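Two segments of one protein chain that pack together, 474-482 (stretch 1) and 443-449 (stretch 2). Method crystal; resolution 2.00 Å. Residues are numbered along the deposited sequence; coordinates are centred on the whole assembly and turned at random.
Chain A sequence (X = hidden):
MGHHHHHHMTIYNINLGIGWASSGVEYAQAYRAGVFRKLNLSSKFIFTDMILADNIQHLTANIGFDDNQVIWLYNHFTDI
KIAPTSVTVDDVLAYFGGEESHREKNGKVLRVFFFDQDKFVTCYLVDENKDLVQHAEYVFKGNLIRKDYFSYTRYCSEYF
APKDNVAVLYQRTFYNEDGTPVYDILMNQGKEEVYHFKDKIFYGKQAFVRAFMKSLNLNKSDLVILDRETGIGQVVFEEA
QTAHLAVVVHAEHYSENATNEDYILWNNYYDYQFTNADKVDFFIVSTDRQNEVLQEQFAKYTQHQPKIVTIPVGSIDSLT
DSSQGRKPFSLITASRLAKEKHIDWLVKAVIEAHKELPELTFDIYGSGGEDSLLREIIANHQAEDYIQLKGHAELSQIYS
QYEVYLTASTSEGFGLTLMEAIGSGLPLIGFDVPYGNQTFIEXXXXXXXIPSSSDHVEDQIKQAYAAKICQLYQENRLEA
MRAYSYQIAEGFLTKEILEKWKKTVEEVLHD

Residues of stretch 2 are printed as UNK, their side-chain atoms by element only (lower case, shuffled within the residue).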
# COMPACT_ATOMS: atom_id res chain seq x y z
N GLN A 474 10.35 34.94 -1.85
CA GLN A 474 11.00 36.25 -1.80
C GLN A 474 11.83 36.53 -3.06
O GLN A 474 11.91 37.67 -3.48
CB GLN A 474 11.83 36.41 -0.52
CG GLN A 474 10.95 36.50 0.74
CD GLN A 474 11.73 36.54 2.05
OE1 GLN A 474 12.85 36.03 2.16
NE2 GLN A 474 11.12 37.14 3.07
N GLU A 475 12.42 35.49 -3.65
CA GLU A 475 13.12 35.63 -4.93
C GLU A 475 12.21 35.36 -6.14
O GLU A 475 12.70 35.23 -7.27
CB GLU A 475 14.38 34.76 -4.98
CG GLU A 475 15.33 34.98 -3.80
CD GLU A 475 16.68 34.31 -3.97
OE1 GLU A 475 16.80 33.37 -4.79
OE2 GLU A 475 17.63 34.71 -3.28
N ASN A 476 10.90 35.26 -5.91
CA ASN A 476 9.91 35.13 -6.97
C ASN A 476 10.16 33.94 -7.90
O ASN A 476 10.07 34.09 -9.12
CB ASN A 476 9.85 36.41 -7.81
CG ASN A 476 8.58 37.18 -7.57
OD1 ASN A 476 8.47 37.94 -6.60
ND2 ASN A 476 7.60 37.01 -8.47
N ARG A 477 10.47 32.78 -7.34
CA ARG A 477 10.90 31.65 -8.14
C ARG A 477 9.76 30.73 -8.60
O ARG A 477 9.97 29.84 -9.42
CB ARG A 477 12.00 30.84 -7.43
CG ARG A 477 13.20 31.66 -6.95
CD ARG A 477 14.22 31.94 -8.04
NE ARG A 477 14.78 30.70 -8.57
CZ ARG A 477 14.59 30.25 -9.81
NH1 ARG A 477 13.89 30.97 -10.68
NH2 ARG A 477 15.13 29.11 -10.20
N LEU A 478 8.55 30.98 -8.10
CA LEU A 478 7.43 30.03 -8.25
C LEU A 478 7.04 29.70 -9.71
O LEU A 478 6.91 28.53 -10.06
CB LEU A 478 6.21 30.47 -7.43
CG LEU A 478 4.96 29.59 -7.54
CD1 LEU A 478 5.18 28.19 -6.95
CD2 LEU A 478 3.76 30.26 -6.89
N GLU A 479 6.85 30.73 -10.55
CA GLU A 479 6.52 30.50 -11.96
C GLU A 479 7.56 29.65 -12.68
O GLU A 479 7.21 28.64 -13.31
CB GLU A 479 6.34 31.82 -12.71
CG GLU A 479 4.99 32.49 -12.50
CD GLU A 479 4.65 33.49 -13.60
OE1 GLU A 479 5.53 33.78 -14.45
OE2 GLU A 479 3.51 34.00 -13.61
N ALA A 480 8.82 30.04 -12.59
CA ALA A 480 9.90 29.32 -13.26
C ALA A 480 10.03 27.87 -12.75
O ALA A 480 10.27 26.93 -13.53
CB ALA A 480 11.22 30.06 -13.09
N MET A 481 9.92 27.69 -11.44
CA MET A 481 10.04 26.36 -10.82
C MET A 481 8.90 25.41 -11.18
O MET A 481 9.15 24.25 -11.54
CB MET A 481 10.16 26.50 -9.30
CG MET A 481 11.55 26.90 -8.85
SD MET A 481 11.61 27.11 -7.07
CE MET A 481 13.37 27.34 -6.85
N ARG A 482 7.67 25.88 -11.09
CA ARG A 482 6.53 25.12 -11.60
C ARG A 482 6.75 24.66 -13.05
O ARG A 482 6.56 23.48 -13.37
CB ARG A 482 5.23 25.93 -11.46
CG ARG A 482 4.10 25.45 -12.36
CD ARG A 482 2.77 26.07 -11.97
NE ARG A 482 2.76 27.52 -12.15
CZ ARG A 482 2.64 28.41 -11.17
NH1 ARG A 482 2.63 29.71 -11.45
NH2 ARG A 482 2.54 28.03 -9.90
N UNK A 443 18.10 21.15 -8.18
CA UNK A 443 18.30 22.23 -7.22
C UNK A 443 18.35 23.57 -7.92
O UNK A 443 19.15 23.76 -8.84
c UNK A 443 19.57 22.02 -6.39
o UNK A 443 20.79 23.68 -5.17
o UNK A 443 18.73 23.26 -4.53
c UNK A 443 19.71 23.05 -5.28
N UNK A 444 17.49 24.49 -7.49
CA UNK A 444 17.46 25.83 -8.02
C UNK A 444 16.66 25.98 -9.30
O UNK A 444 16.45 27.11 -9.76
N UNK A 445 16.21 24.87 -9.88
CA UNK A 445 15.46 24.90 -11.14
C UNK A 445 13.99 24.58 -10.92
O UNK A 445 13.11 25.29 -11.43
c UNK A 445 16.04 23.93 -12.19
o UNK A 445 16.78 26.11 -13.88
c UNK A 445 17.49 24.19 -12.60
c UNK A 445 17.70 25.53 -13.30
n UNK A 445 18.93 26.04 -13.24
N UNK A 446 13.70 23.51 -10.18
CA UNK A 446 12.30 23.22 -9.84
C UNK A 446 12.05 23.15 -8.34
O UNK A 446 11.06 22.58 -7.88
c UNK A 446 11.79 21.95 -10.58
n UNK A 446 11.40 19.70 -9.77
c UNK A 446 12.30 20.67 -9.97
o UNK A 446 13.50 20.54 -9.67
N UNK A 447 12.94 23.78 -7.58
CA UNK A 447 12.84 23.75 -6.13
C UNK A 447 14.23 23.73 -5.55
O UNK A 447 15.17 24.29 -6.15
N UNK A 448 14.37 23.10 -4.39
CA UNK A 448 15.64 23.05 -3.67
C UNK A 448 15.95 21.70 -3.03
O UNK A 448 15.09 21.07 -2.43
c UNK A 448 16.25 27.49 -4.18
c UNK A 448 15.66 24.09 -2.57
c UNK A 448 14.16 27.54 -2.98
c UNK A 448 15.12 28.17 -3.76
c UNK A 448 15.47 25.51 -3.01
c UNK A 448 14.34 26.22 -2.61
c UNK A 448 16.43 26.17 -3.79
o UNK A 448 14.90 29.48 -4.12
N UNK A 449 17.21 21.30 -3.14
CA UNK A 449 17.73 20.19 -2.40
C UNK A 449 18.47 20.72 -1.18
O UNK A 449 19.38 21.54 -1.30
c UNK A 449 19.00 17.89 -5.30
c UNK A 449 17.15 17.35 -3.71
c UNK A 449 17.96 18.47 -4.34
c UNK A 449 18.65 19.34 -3.28
O HOH W 1 16.79 30.49 -5.67

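Position 443 carries two side-chain carbons, the second bearing two oxygens, and none of these atoms touches stretch 1. That is a carboxylate on a short stem, so the residue is Asp 443. Its OD1 accepts a hydrogen bond of 2.8 Å from the backbone N of position 449, which ties the two ends of the stretch together; a short acidic side chain suits this task.

Position 444 has no side-chain atoms, and it meets stretch 1 through its backbone: its O accepts a very short hydrogen bond of 2.4 Å from Arg 477 NH2. The oxygen lies at the edge of the guanidinium, near its plane, where the N-H bonds point. This is Gly 444. Its phi of 84° favours glycine, and its N donates to the O of position 447 at 2.7 Å.

At position 445 there are three carbons, the third bearing one oxygen and one nitrogen: an amide on a longer stem. The backbone makes the contact, its O meeting Met 481 CA at 3.3 Å in a nearly straight CA-H...O approach. The residue is Gln 445. Its side chain points away and is exposed, as a polar chain readily can be.

Position 446 has two carbons, the second bearing one oxygen and one nitrogen. Its CB lies 3.6 Å from Met 481 O, but the side chain as a whole points away. This is Asn 446. Although the residue is buried, both ends of its amide are hydrogen-bonded outside the two stretches, so the polar group is satisfied.

Position 447 again lacks a side chain, and its O lies 3.6 Å from Met 481 CE. It is Gly 447. At phi 146° and psi -149°, a CB would jam against the carbonyl O of Asn 446.

Position 448 shows one carbon leading to a six-carbon ring that bears an oxygen, and Met 481 CE sits over one face of that ring, 4.0 Å from its centroid, in a CH-pi contact; this is Tyr 448. Its OH reaches a water at 2.6 Å, and that water donates to Glu 475 OE1 at 3.0 Å.

Position 449 has four carbons, forked at the second, out of reach of stretch 1. It is Leu 449; this contact does not test its type, and its contribution here is the backbone N held by Asp 443.

The contact centres on Met 481, whose extended side chain brings its methyl over the tyrosine ring and beside Gly 447 O. Arg 477 anchors the loop through Gly 444 O, and the water links Tyr 448 to Glu 475.

Stretch 2 (443-449) DGQNGYL
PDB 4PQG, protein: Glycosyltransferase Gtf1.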